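Local coordinates for adenosine deaminase (Burkholderia ambifaria, PDB 4GXW), which binds a zinc ion and, as a member of the adenosine and AMP deaminase family, probably removes the amino group of adenine or a related purine compound, at residues A[269-274]-A[282-287]; A[75-80]-A[187-192]; A[334-339]-A[344-349]; A[28-33]-A[351-356]. All blocks are in the same frame, centred on the assembly; numbering follows the deposited sequence.

Interaction 1 (A[269-274]-A[282-287]); sequences SYYLRT and ERHPMR
In the long connection between barrel strands 261-264 and 295-298, above the catalytic end of the TIM barrel, the aromatic side chain of Tyr-271 meets His-284 and Pro-285. Tyr-271 belongs to helix 269-274, whereas His-284 is the residue at which the chain departs from helix 280-283. The phenol ring is wedged between two neighbours. Over one face lies Tyr-270 from its own helix, and over the opposite face comes the proline, with Pro-285 CD 3.8 Å from the centroid of the Tyr-271 ring and 18° off its normal. This is a CH-pi contact, extended by Pro-285 CG, which reaches Tyr-271 OH at 3.4 Å. The imidazole meets the same phenol at a slant: Tyr-271 CD2 sits over a face of the histidine ring, 3.6 Å from His-284 CE1, and the two ring planes are inclined at 49°. Tyr-271 CB adds an off-centre CH-pi contact to that imidazole. His-284 carries its ring there with CG anti to the backbone N (chi1 -158°), which also brings His-284 ND1 within 3.2 Å of Met-286 N, a hydrogen bond from the backbone two residues on. Tyr-243, edge-to-face, and Phe-321 surround the imidazole further. With ND1 accepting a backbone N-H, the proton would most simply be expected on NE2. Across the contact itself the chemistry is van der Waals and CH-pi packing, and the bond to Met-286 N, with the neighbouring rings, probably restrains the rotation of the imidazole.

Interaction 2 (A[75-80]-A[187-192]); sequences GVLHVL and IDYREN
Apolar contact between Leu-77, Leu-80 and Tyr-189 joins the start of helix 77-87 to the loop that follows strand 184-188. The two branches of Leu-77 divide the work: CD2 lies 4.0 Å from Tyr-189 CD1, approaching the phenol obliquely, while Leu-77 CD1 reaches past it to within 4.0 Å of the backbone Arg-190 N. Its CG stands anti to the carbonyl carbon (chi1 -61°), which sends both methyls out from the helix toward the loop. The leucine and the tyrosine then run past each other in opposite directions. One turn further along, the phenol end slants across the second leucine, with Tyr-189 OH 3.4 Å from Leu-80 CB and 4.0 Å from Leu-80 CD2. This hydroxyl therefore meets hydrocarbon on the helix side.

Polar and cation-pi interactions hold the 187-192 side. The Tyr-189 ring makes a cation-pi contact with Arg-81, so the helix supplies a charge as well as methyls to the same aromatic group. Arg-190 N is hydrogen-bonded to Glu-161, and Glu-191 receives backbone N-H groups of Gly-218 and Glu-219, which fix the course of the loop.

Backbone shape contributes too: Tyr-189 has a positive phi of 74°, marking the change of backbone course where the strand ends. Such loops at the C-terminal ends of parallel strands surround the active site of a TIM barrel. Here the Leu-80 side chain comes within about 5 Å of that of zinc ligand His-37, placing the apolar patch in the wall beside the metal centre.

Interaction 3 (A[334-339]-A[344-349]); sequences NGIDGA and DTKAAW
Lys-346 departs from its helix with CG beside the backbone N (chi1 -68°) and is fully extended beyond, a shape that lays its methylenes past Ile-336 CG2 and the carbonyl Ile-336 O and brings NZ to the last turn of helix 325-338. On the way Lys-346 CB passes Ile-336 CG2 at 3.8 Å, the two side chains sliding past each other in opposite directions. At the end of the chain, Lys-346 NZ donates to Asp-337 O at 2.8 Å, from above the carbonyl plane by 36°. Lys-346 NZ also donates a hydrogen bond to a water that in turn donates to Ala-339 O, so a direct bond to Asp-337 O and a water bridge to Ala-339 O tie the lysine to the end of the helix. Its charge probably interacts favourably with the negative end of the helix dipole. The Asp-337 carboxylate has other partners, forming salt bridges with Arg-350 and Lys-295.

Beside this polar end lies an apolar one: Ile-336 CD1 rests 3.8 Å from Trp-349 CB, and Ala-339 CB meets the edge of the indole, 4.1 Å from Trp-349 CZ3. The indole itself stacks on Trp-353. The axes of 334-338 and 344-349 approach to 9.5 Å with N-to-C directions 169° apart, so helices 325-338 and 343-371 form an antiparallel alpha-alpha hairpin on the outside of the TIM barrel.

Interaction 4 (A[28-33]-A[351-356]); sequences ALPKVE and AAWAPE
Pro-30 and Trp-353 form the dense centre of this contact. The proline lies over one face of the indole, with Pro-30 CB 4.1 Å from the centroid of the six-membered ring of Trp-353 and 22° off its normal, a CH-pi contact. Pro-30 CG continues it along the stem, 4.1 Å from Trp-353 CB. At the far end of the indole, Val-32 CG1 comes within 3.6 Å of Trp-353 CH2 in one of two modelled valine conformers, a detail that is accordingly less certain. Trp-353 has CG anti to its carbonyl carbon (chi1 -59°), which carries the ring off the helix and onto Pro-30. Strand 31-33 is the first of the parallel barrel strands, and helix 343-371, the last of the chain, packs here against the outside of the TIM barrel. Met-332 and Ile-336 of helix 325-338 also border the indole, and Arg-111 makes a cation-pi contact with it. Packing is much sparser toward solvent: Ala-351, Ala-352 and Pro-355 lie on the exposed side of the helix, which is kinked where the Pro-355 nitrogen has no bond to the preceding turn. Glu-356, in the conformer described of two modelled, pairs with Arg-111 in a salt bridge.

Overall arrangement
The four contacts fall into two groups. Interactions 1 and 2, with centres 17 Å apart, lie near the zinc site formed by His-35, His-37, His-216 and Asp-301: the side chain of Leu-77 is about 7 Å from the metal and that of Tyr-271 about 12 Å. They touch where Arg-273 NH1 packs 3.4 Å from Gly-75 N. Interactions 3 and 4, with centres 10 Å apart, share helix 343-371 and meet through Ile-336 CD1 and Trp-353 CE3, 4.0 Å apart. Interaction 4 joins the first barrel strand to the last helix and encloses the other three in sequence. Interactions 2 and 4 reach the same parallel sheet from opposite sides of the chain's centre, with centres about 31 Å apart.

Interaction 1 (A[269-274]-A[282-287])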
loop_
_atom_site.group_PDB
_atom_site.type_symbol
_atom_site.label_atom_id
_atom_site.label_comp_id
_atom_site.label_asym_id
_atom_site.label_seq_id
_atom_site.Cartn_x
_atom_site.Cartn_y
_atom_site.Cartn_z
ATOM N N SER A 269 7.456 -0.134 9.113
ATOM C CA SER A 269 8.752 -0.482 9.686
ATOM C C SER A 269 9.223 0.524 10.726
ATOM O O SER A 269 9.822 0.138 11.736
ATOM C CB SER A 269 9.818 -0.616 8.598
ATOM O OG SER A 269 9.479 -1.617 7.659
ATOM N N TYR A 270 8.990 1.808 10.460
ATOM C CA TYR A 270 9.449 2.849 11.369
ATOM C C TYR A 270 8.922 2.628 12.785
ATOM O O TYR A 270 9.694 2.667 13.747
ATOM C CB TYR A 270 9.078 4.248 10.847
ATOM C CG TYR A 270 9.425 5.365 11.819
ATOM C CD1 TYR A 270 10.720 5.874 11.911
ATOM C CD2 TYR A 270 8.452 5.905 12.652
ATOM C CE1 TYR A 270 11.021 6.893 12.814
ATOM C CE2 TYR A 270 8.745 6.910 13.549
ATOM C CZ TYR A 270 10.025 7.400 13.624
ATOM O OH TYR A 270 10.302 8.411 14.507
ATOM N N TYR A 271 7.618 2.406 12.926
ATOM C CA TYR A 271 7.073 2.225 14.270
ATOM C C TYR A 271 7.495 0.909 14.916
ATOM O O TYR A 271 7.700 0.870 16.124
ATOM C CB TYR A 271 5.549 2.459 14.330
ATOM C CG TYR A 271 5.204 3.933 14.238
ATOM C CD1 TYR A 271 5.641 4.825 15.213
ATOM C CD2 TYR A 271 4.465 4.437 13.173
ATOM C CE1 TYR A 271 5.361 6.183 15.131
ATOM C CE2 TYR A 271 4.173 5.796 13.081
ATOM C CZ TYR A 271 4.625 6.664 14.063
ATOM O OH TYR A 271 4.340 8.006 13.971
ATOM N N LEU A 272 7.644 -0.150 14.122
ATOM C CA LEU A 272 8.157 -1.418 14.654
ATOM C C LEU A 272 9.580 -1.264 15.187
ATOM O O LEU A 272 9.963 -1.891 16.176
ATOM C CB LEU A 272 8.124 -2.515 13.581
ATOM C CG LEU A 272 6.767 -3.171 13.316
ATOM C CD1 LEU A 272 6.797 -3.997 12.040
ATOM C CD2 LEU A 272 6.405 -4.045 14.497
ATOM N N ARG A 273 10.362 -0.418 14.527
ATOM C CA ARG A 273 11.764 -0.252 14.864
ATOM C C ARG A 273 11.958 0.686 16.055
ATOM O O ARG A 273 12.852 0.475 16.880
ATOM C CB ARG A 273 12.505 0.267 13.630
ATOM C CG ARG A 273 14.005 0.341 13.746
ATOM C CD ARG A 273 14.633 0.668 12.388
ATOM N NE ARG A 273 14.151 1.924 11.811
ATOM C CZ ARG A 273 13.391 2.016 10.726
ATOM N NH1 ARG A 273 12.991 0.918 10.090
ATOM N NH2 ARG A 273 13.019 3.207 10.274
ATOM N N THR A 274 11.110 1.705 16.171
ATOM C CA THR A 274 11.330 2.766 17.154
ATOM C C THR A 274 10.557 2.623 18.466
ATOM O O THR A 274 10.971 3.167 19.489
ATOM C CB THR A 274 11.071 4.182 16.558
ATOM O OG1 THR A 274 9.723 4.265 16.067
ATOM C CG2 THR A 274 12.043 4.477 15.436
ATOM N N GLU A 282 0.184 -0.537 21.448
ATOM C CA GLU A 282 -0.470 0.479 22.266
ATOM C C GLU A 282 -0.254 1.915 21.791
ATOM O O GLU A 282 -1.169 2.743 21.864
ATOM C CB GLU A 282 0.012 0.355 23.708
ATOM C CG GLU A 282 -0.544 -0.850 24.425
ATOM C CD GLU A 282 -2.032 -0.730 24.642
ATOM O OE1 GLU A 282 -2.476 0.357 25.081
ATOM O OE2 GLU A 282 -2.757 -1.710 24.365
ATOM N N ARG A 283 0.953 2.205 21.308
ATOM C CA ARG A 283 1.351 3.585 21.039
ATOM C C ARG A 283 1.414 3.961 19.566
ATOM O O ARG A 283 1.704 5.111 19.227
ATOM C CB ARG A 283 2.690 3.894 21.701
ATOM C CG ARG A 283 2.613 3.959 23.216
ATOM C CD ARG A 283 1.511 4.910 23.681
ATOM N NE ARG A 283 1.666 6.247 23.113
ATOM C CZ ARG A 283 2.391 7.214 23.667
ATOM N NH1 ARG A 283 3.031 6.995 24.808
ATOM N NH2 ARG A 283 2.485 8.402 23.078
ATOM N N HIS A 284 1.145 3.002 18.689
ATOM C CA HIS A 284 1.070 3.288 17.266
ATOM C C HIS A 284 -0.031 4.316 17.005
ATOM O O HIS A 284 -1.180 4.093 17.368
ATOM C CB HIS A 284 0.750 2.007 16.511
ATOM C CG HIS A 284 1.141 2.035 15.071
ATOM N ND1 HIS A 284 0.743 3.031 14.205
ATOM C CD2 HIS A 284 1.883 1.172 14.339
ATOM C CE1 HIS A 284 1.228 2.782 13.002
ATOM N NE2 HIS A 284 1.925 1.661 13.058
ATOM N N PRO A 285 0.311 5.446 16.367
ATOM C CA PRO A 285 -0.711 6.474 16.129
ATOM C C PRO A 285 -1.909 5.985 15.325
ATOM O O PRO A 285 -3.006 6.528 15.482
ATOM C CB PRO A 285 0.040 7.549 15.343
ATOM C CG PRO A 285 1.457 7.390 15.753
ATOM C CD PRO A 285 1.660 5.908 15.989
ATOM N N MET A 286 -1.714 4.985 14.466
ATOM C CA MET A 286 -2.814 4.403 13.700
ATOM C C MET A 286 -3.979 4.004 14.606
ATOM O O MET A 286 -5.145 4.164 14.238
ATOM C CB MET A 286 -2.327 3.190 12.896
ATOM C CG MET A 286 -3.403 2.461 12.098
ATOM S SD MET A 286 -2.803 0.924 11.353
ATOM C CE MET A 286 -2.532 -0.072 12.812
ATOM N N ARG A 287 -3.660 3.508 15.797
ATOM C CA ARG A 287 -4.680 3.032 16.728
ATOM C C ARG A 287 -5.682 4.134 17.103
ATOM O O ARG A 287 -6.858 3.848 17.361
ATOM C CB ARG A 287 -4.009 2.466 17.989
ATOM C CG ARG A 287 -4.927 1.728 18.943
ATOM C CD ARG A 287 -4.216 1.429 20.263
ATOM N NE ARG A 287 -5.011 0.541 21.102
ATOM C CZ ARG A 287 -4.837 -0.775 21.144
ATOM N NH1 ARG A 287 -5.605 -1.527 21.923
ATOM N NH2 ARG A 287 -3.883 -1.333 20.408
#

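Interaction 2 (A[75-80]-A[187-192])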
loop_
_atom_site.group_PDB
_atom_site.type_symbol
_atom_site.label_atom_id
_atom_site.label_comp_id
_atom_site.label_asym_id
_atom_site.label_seq_id
_atom_site.Cartn_x
_atom_site.Cartn_y
_atom_site.Cartn_z
ATOM N N GLY A 75 14.202 -0.616 7.299
ATOM C CA GLY A 75 13.376 -0.318 6.147
ATOM C C GLY A 75 13.877 -1.080 4.936
ATOM O O GLY A 75 15.059 -1.414 4.848
ATOM N N VAL A 76 12.978 -1.341 3.995
ATOM C CA VAL A 76 13.287 -2.203 2.861
ATOM C C VAL A 76 13.553 -1.416 1.578
ATOM O O VAL A 76 13.587 -1.991 0.490
ATOM C CB VAL A 76 12.147 -3.205 2.612
ATOM C CG1 VAL A 76 11.855 -4.001 3.883
ATOM C CG2 VAL A 76 10.897 -2.478 2.150
ATOM N N LEU A 77 13.755 -0.109 1.704
ATOM C CA LEU A 77 13.978 0.733 0.532
ATOM C C LEU A 77 15.194 0.265 -0.271
ATOM O O LEU A 77 15.205 0.354 -1.502
ATOM C CB LEU A 77 14.103 2.205 0.937
ATOM C CG LEU A 77 12.859 2.772 1.629
ATOM C CD1 LEU A 77 13.022 4.256 1.915
ATOM C CD2 LEU A 77 11.607 2.532 0.801
ATOM N N HIS A 78 16.194 -0.269 0.425
ATOM C CA HIS A 78 17.403 -0.769 -0.234
ATOM C C HIS A 78 17.132 -1.975 -1.134
ATOM O O HIS A 78 17.840 -2.189 -2.120
ATOM C CB HIS A 78 18.495 -1.097 0.785
ATOM C CG HIS A 78 18.142 -2.213 1.716
ATOM N ND1 HIS A 78 18.785 -3.432 1.695
ATOM C CD2 HIS A 78 17.207 -2.297 2.691
ATOM C CE1 HIS A 78 18.266 -4.216 2.624
ATOM N NE2 HIS A 78 17.304 -3.552 3.240
ATOM N N VAL A 79 16.103 -2.757 -0.807
ATOM C CA VAL A 79 15.747 -3.895 -1.645
ATOM C C VAL A 79 15.132 -3.390 -2.946
ATOM O O VAL A 79 15.450 -3.901 -4.025
ATOM C CB VAL A 79 14.757 -4.845 -0.938
ATOM C CG1 VAL A 79 14.410 -6.024 -1.843
ATOM C CG2 VAL A 79 15.340 -5.330 0.385
ATOM N N LEU A 80 14.267 -2.381 -2.836
ATOM C CA LEU A 80 13.686 -1.749 -4.010
ATOM C C LEU A 80 14.787 -1.186 -4.897
ATOM O O LEU A 80 14.746 -1.334 -6.122
ATOM C CB LEU A 80 12.707 -0.641 -3.618
ATOM C CG LEU A 80 11.267 -1.091 -3.358
ATOM C CD1 LEU A 80 11.159 -2.010 -2.145
ATOM C CD2 LEU A 80 10.356 0.123 -3.205
ATOM N N ILE A 187 3.863 9.858 -4.171
ATOM C CA ILE A 187 5.240 10.230 -3.836
ATOM C C ILE A 187 5.700 9.372 -2.666
ATOM O O ILE A 187 4.969 9.207 -1.687
ATOM C CB ILE A 187 5.397 11.748 -3.533
ATOM C CG1 ILE A 187 6.870 12.105 -3.346
ATOM C CG2 ILE A 187 4.595 12.178 -2.301
ATOM C CD1 ILE A 187 7.131 13.608 -3.385
ATOM N N ASP A 188 6.892 8.802 -2.780
ATOM C CA ASP A 188 7.416 7.933 -1.733
ATOM C C ASP A 188 8.947 7.980 -1.671
ATOM O O ASP A 188 9.557 8.920 -2.188
ATOM C CB ASP A 188 6.862 6.504 -1.875
ATOM C CG ASP A 188 7.092 5.906 -3.256
ATOM O OD1 ASP A 188 8.212 6.004 -3.786
ATOM O OD2 ASP A 188 6.138 5.324 -3.823
ATOM N N TYR A 189 9.545 6.956 -1.065
ATOM C CA TYR A 189 10.943 6.929 -0.620
ATOM C C TYR A 189 11.149 7.793 0.638
ATOM O O TYR A 189 10.161 8.177 1.274
ATOM C CB TYR A 189 11.940 7.172 -1.759
ATOM C CG TYR A 189 12.214 5.934 -2.605
ATOM C CD1 TYR A 189 13.016 4.910 -2.117
ATOM C CD2 TYR A 189 11.688 5.791 -3.884
ATOM C CE1 TYR A 189 13.289 3.785 -2.865
ATOM C CE2 TYR A 189 11.970 4.651 -4.653
ATOM C CZ TYR A 189 12.764 3.652 -4.120
ATOM O OH TYR A 189 13.079 2.520 -4.847
ATOM N N ARG A 190 12.389 8.075 1.034
ATOM C CA ARG A 190 12.614 8.626 2.373
ATOM C C ARG A 190 12.081 10.051 2.506
ATOM O O ARG A 190 12.484 10.935 1.762
ATOM C CB ARG A 190 14.097 8.563 2.750
ATOM C CG ARG A 190 14.395 8.866 4.219
ATOM C CD ARG A 190 15.880 8.688 4.541
ATOM N NE ARG A 190 16.203 9.046 5.924
ATOM C CZ ARG A 190 16.792 10.182 6.288
ATOM N NH1 ARG A 190 17.045 10.423 7.570
ATOM N NH2 ARG A 190 17.129 11.080 5.369
ATOM N N GLU A 191 11.174 10.262 3.459
ATOM C CA GLU A 191 10.493 11.548 3.608
ATOM C C GLU A 191 11.385 12.616 4.254
ATOM O O GLU A 191 11.256 13.814 3.959
ATOM C CB GLU A 191 9.186 11.357 4.403
ATOM C CG GLU A 191 8.246 12.546 4.392
ATOM C CD GLU A 191 6.923 12.273 5.098
ATOM O OE1 GLU A 191 6.643 11.097 5.447
ATOM O OE2 GLU A 191 6.167 13.248 5.320
ATOM N N ASN A 192 12.299 12.184 5.119
ATOM C CA ASN A 192 13.150 13.109 5.866
ATOM C C ASN A 192 13.869 14.095 4.949
ATOM O O ASN A 192 14.515 13.686 3.984
ATOM C CB ASN A 192 14.208 12.345 6.668
ATOM C CG ASN A 192 13.624 11.230 7.508
ATOM O OD1 ASN A 192 13.024 10.293 6.982
ATOM N ND2 ASN A 192 13.828 11.308 8.821
#

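Interaction 3 (A[334-339]-A[344-349])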
loop_
_atom_site.group_PDB
_atom_site.type_symbol
_atom_site.label_atom_id
_atom_site.label_comp_id
_atom_site.label_asym_id
_atom_site.label_seq_id
_atom_site.Cartn_x
_atom_site.Cartn_y
_atom_site.Cartn_z
ATOM N N ASN A 334 -14.444 2.538 3.825
ATOM C CA ASN A 334 -13.442 3.575 3.583
ATOM C C ASN A 334 -12.597 3.285 2.348
ATOM O O ASN A 334 -12.256 4.190 1.583
ATOM C CB ASN A 334 -12.527 3.754 4.798
ATOM C CG ASN A 334 -13.270 4.223 6.037
ATOM O OD1 ASN A 334 -14.400 4.736 5.960
ATOM N ND2 ASN A 334 -12.625 4.069 7.191
ATOM N N GLY A 335 -12.220 2.025 2.172
ATOM C CA GLY A 335 -11.490 1.618 0.981
ATOM C C GLY A 335 -12.266 1.868 -0.305
ATOM O O GLY A 335 -11.689 2.286 -1.317
ATOM N N ILE A 336 -13.571 1.618 -0.273
ATOM C CA ILE A 336 -14.424 1.909 -1.415
ATOM C C ILE A 336 -14.445 3.421 -1.685
ATOM O O ILE A 336 -14.257 3.864 -2.823
ATOM C CB ILE A 336 -15.853 1.384 -1.196
ATOM C CG1 ILE A 336 -15.853 -0.148 -1.235
ATOM C CG2 ILE A 336 -16.784 1.940 -2.265
ATOM C CD1 ILE A 336 -17.098 -0.792 -0.645
ATOM N N ASP A 337 -14.650 4.210 -0.633
ATOM C CA ASP A 337 -14.662 5.667 -0.776
ATOM C C ASP A 337 -13.347 6.206 -1.320
ATOM O O ASP A 337 -13.342 7.132 -2.121
ATOM C CB ASP A 337 -14.939 6.350 0.570
ATOM C CG ASP A 337 -16.334 6.093 1.087
ATOM O OD1 ASP A 337 -17.227 5.763 0.280
ATOM O OD2 ASP A 337 -16.540 6.239 2.312
ATOM N N GLY A 338 -12.238 5.629 -0.884
ATOM C CA GLY A 338 -10.936 6.133 -1.281
ATOM C C GLY A 338 -10.449 5.689 -2.649
ATOM O O GLY A 338 -9.527 6.287 -3.190
ATOM N N ALA A 339 -11.057 4.650 -3.212
ATOM C CA ALA A 339 -10.597 4.092 -4.479
ATOM C C ALA A 339 -10.755 5.067 -5.643
ATOM O O ALA A 339 -11.647 5.918 -5.661
ATOM C CB ALA A 339 -11.315 2.773 -4.774
ATOM N N ASP A 344 -20.427 5.212 -9.842
ATOM C CA ASP A 344 -21.299 4.059 -10.079
ATOM C C ASP A 344 -20.669 2.791 -9.529
ATOM O O ASP A 344 -21.336 1.970 -8.887
ATOM C CB ASP A 344 -21.585 3.877 -11.573
ATOM C CG ASP A 344 -22.515 4.935 -12.122
ATOM O OD1 ASP A 344 -23.247 5.561 -11.324
ATOM O OD2 ASP A 344 -22.519 5.134 -13.357
ATOM N N THR A 345 -19.371 2.649 -9.768
ATOM C CA THR A 345 -18.621 1.510 -9.275
ATOM C C THR A 345 -18.616 1.494 -7.746
ATOM O O THR A 345 -18.856 0.456 -7.131
ATOM C CB THR A 345 -17.186 1.517 -9.835
ATOM O OG1 THR A 345 -17.241 1.441 -11.268
ATOM C CG2 THR A 345 -16.385 0.342 -9.297
ATOM N N LYS A 346 -18.383 2.648 -7.129
ATOM C CA LYS A 346 -18.392 2.721 -5.670
ATOM C C LYS A 346 -19.752 2.333 -5.112
ATOM O O LYS A 346 -19.832 1.578 -4.138
ATOM C CB LYS A 346 -18.014 4.119 -5.178
ATOM C CG LYS A 346 -16.571 4.493 -5.452
ATOM C CD LYS A 346 -16.248 5.879 -4.903
ATOM C CE LYS A 346 -14.809 6.261 -5.201
ATOM N NZ LYS A 346 -14.471 7.621 -4.676
ATOM N N ALA A 347 -20.820 2.833 -5.731
ATOM C CA ALA A 347 -22.164 2.536 -5.252
ATOM C C ALA A 347 -22.458 1.047 -5.357
ATOM O O ALA A 347 -23.052 0.453 -4.443
ATOM C CB ALA A 347 -23.200 3.341 -6.027
ATOM N N ALA A 348 -22.050 0.436 -6.469
ATOM C CA ALA A 348 -22.249 -0.996 -6.642
ATOM C C ALA A 348 -21.490 -1.790 -5.577
ATOM O O ALA A 348 -22.030 -2.722 -4.978
ATOM C CB ALA A 348 -21.843 -1.430 -8.053
ATOM N N TRP A 349 -20.248 -1.409 -5.312
ATOM C CA TRP A 349 -19.466 -2.109 -4.306
ATOM C C TRP A 349 -20.102 -1.972 -2.928
ATOM O O TRP A 349 -20.177 -2.946 -2.178
ATOM C CB TRP A 349 -18.022 -1.586 -4.268
ATOM C CG TRP A 349 -17.165 -2.020 -5.440
ATOM C CD1 TRP A 349 -17.460 -2.979 -6.363
ATOM C CD2 TRP A 349 -15.871 -1.506 -5.795
ATOM N NE1 TRP A 349 -16.429 -3.094 -7.272
ATOM C CE2 TRP A 349 -15.445 -2.200 -6.943
ATOM C CE3 TRP A 349 -15.032 -0.529 -5.248
ATOM C CZ2 TRP A 349 -14.214 -1.945 -7.559
ATOM C CZ3 TRP A 349 -13.813 -0.270 -5.868
ATOM C CH2 TRP A 349 -13.419 -0.980 -7.003
HETATM O O HOH W 1 -12.209 8.602 -5.983
#

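Interaction 4 (A[28-33]-A[351-356])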
loop_
_atom_site.group_PDB
_atom_site.type_symbol
_atom_site.label_atom_id
_atom_site.label_comp_id
_atom_site.label_asym_id
_atom_site.label_seq_id
_atom_site.Cartn_x
_atom_site.Cartn_y
_atom_site.Cartn_z
ATOM N N ALA A 28 -11.923 -14.311 3.711
ATOM C CA ALA A 28 -13.118 -14.192 2.881
ATOM C C ALA A 28 -13.545 -12.744 2.628
ATOM O O ALA A 28 -14.239 -12.460 1.649
ATOM C CB ALA A 28 -14.264 -14.970 3.503
ATOM N N LEU A 29 -13.145 -11.838 3.520
ATOM C CA LEU A 29 -13.504 -10.421 3.411
ATOM C C LEU A 29 -13.181 -9.870 2.032
ATOM O O LEU A 29 -12.047 -9.971 1.577
ATOM C CB LEU A 29 -12.723 -9.580 4.428
ATOM C CG LEU A 29 -13.072 -9.600 5.911
ATOM C CD1 LEU A 29 -12.294 -8.523 6.647
ATOM C CD2 LEU A 29 -14.564 -9.413 6.095
ATOM N N PRO A 30 -14.169 -9.272 1.361
ATOM C CA PRO A 30 -13.813 -8.610 0.095
ATOM C C PRO A 30 -12.974 -7.376 0.393
ATOM O O PRO A 30 -13.258 -6.670 1.370
ATOM C CB PRO A 30 -15.161 -8.215 -0.513
ATOM C CG PRO A 30 -16.150 -8.283 0.617
ATOM C CD PRO A 30 -15.611 -9.218 1.659
ATOM N N LYS A 31 -11.958 -7.124 -0.430
ATOM C CA LYS A 31 -10.995 -6.076 -0.147
ATOM C C LYS A 31 -10.628 -5.248 -1.355
ATOM O O LYS A 31 -10.638 -5.731 -2.497
ATOM C CB LYS A 31 -9.685 -6.692 0.366
ATOM C CG LYS A 31 -9.801 -7.553 1.622
ATOM C CD LYS A 31 -8.503 -8.322 1.874
ATOM C CE LYS A 31 -8.648 -9.372 2.973
ATOM N NZ LYS A 31 -9.473 -10.574 2.590
ATOM N N VAL A 32 -10.324 -3.977 -1.115
ATOM C CA VAL A 32 -9.485 -3.234 -2.044
ATOM C C VAL A 32 -8.129 -3.067 -1.374
ATOM O O VAL A 32 -8.013 -3.114 -0.143
ATOM C CB VAL A 32 -10.055 -1.853 -2.429
ATOM C CG1 VAL A 32 -11.463 -1.992 -2.984
ATOM C CG2 VAL A 32 -10.040 -0.908 -1.243
ATOM N N GLU A 33 -7.099 -2.894 -2.191
ATOM C CA GLU A 33 -5.775 -2.512 -1.691
ATOM C C GLU A 33 -5.387 -1.207 -2.384
ATOM O O GLU A 33 -5.421 -1.118 -3.619
ATOM C CB GLU A 33 -4.711 -3.584 -1.932
ATOM C CG GLU A 33 -3.338 -3.176 -1.392
ATOM C CD GLU A 33 -2.467 -4.345 -1.004
ATOM O OE1 GLU A 33 -2.181 -5.207 -1.875
ATOM O OE2 GLU A 33 -2.062 -4.408 0.182
ATOM N N ALA A 351 -23.267 -1.504 -2.197
ATOM C CA ALA A 351 -24.508 -2.266 -2.164
ATOM C C ALA A 351 -24.270 -3.776 -2.105
ATOM O O ALA A 351 -25.069 -4.507 -1.519
ATOM C CB ALA A 351 -25.387 -1.905 -3.365
ATOM N N ALA A 352 -23.189 -4.251 -2.719
ATOM C CA ALA A 352 -22.910 -5.686 -2.760
ATOM C C ALA A 352 -22.027 -6.163 -1.611
ATOM O O ALA A 352 -22.303 -7.190 -1.003
ATOM C CB ALA A 352 -22.290 -6.074 -4.089
ATOM N N TRP A 353 -20.964 -5.428 -1.318
ATOM C CA TRP A 353 -19.999 -5.905 -0.330
ATOM C C TRP A 353 -20.482 -5.781 1.116
ATOM O O TRP A 353 -20.070 -6.570 1.970
ATOM C CB TRP A 353 -18.651 -5.200 -0.448
ATOM C CG TRP A 353 -17.947 -5.324 -1.774
ATOM C CD1 TRP A 353 -18.450 -5.798 -2.953
ATOM C CD2 TRP A 353 -16.593 -4.960 -2.032
ATOM N NE1 TRP A 353 -17.484 -5.734 -3.939
ATOM C CE2 TRP A 353 -16.339 -5.219 -3.395
ATOM C CE3 TRP A 353 -15.572 -4.431 -1.244
ATOM C CZ2 TRP A 353 -15.097 -4.969 -3.984
ATOM C CZ3 TRP A 353 -14.341 -4.180 -1.826
ATOM C CH2 TRP A 353 -14.114 -4.455 -3.185
ATOM N N ALA A 354 -21.328 -4.791 1.402
ATOM C CA ALA A 354 -21.847 -4.652 2.761
ATOM C C ALA A 354 -22.659 -5.878 3.190
ATOM O O ALA A 354 -22.379 -6.436 4.253
ATOM C CB ALA A 354 -22.630 -3.344 2.959
ATOM N N PRO A 355 -23.625 -6.337 2.358
ATOM C CA PRO A 355 -24.321 -7.578 2.738
ATOM C C PRO A 355 -23.400 -8.794 2.764
ATOM O O PRO A 355 -23.619 -9.715 3.565
ATOM C CB PRO A 355 -25.365 -7.770 1.629
ATOM C CG PRO A 355 -25.515 -6.465 0.985
ATOM C CD PRO A 355 -24.256 -5.691 1.193
ATOM N N GLU A 356 -22.396 -8.836 1.887
ATOM C CA GLU A 356 -21.441 -9.944 1.928
ATOM C C GLU A 356 -20.713 -9.956 3.261
ATOM O O GLU A 356 -20.561 -11.010 3.888
ATOM C CB GLU A 356 -20.390 -9.839 0.824
ATOM C CG GLU A 356 -20.832 -10.245 -0.563
ATOM C CD GLU A 356 -19.659 -10.347 -1.514
ATOM O OE1 GLU A 356 -18.907 -11.348 -1.438
ATOM O OE2 GLU A 356 -19.463 -9.413 -2.329
#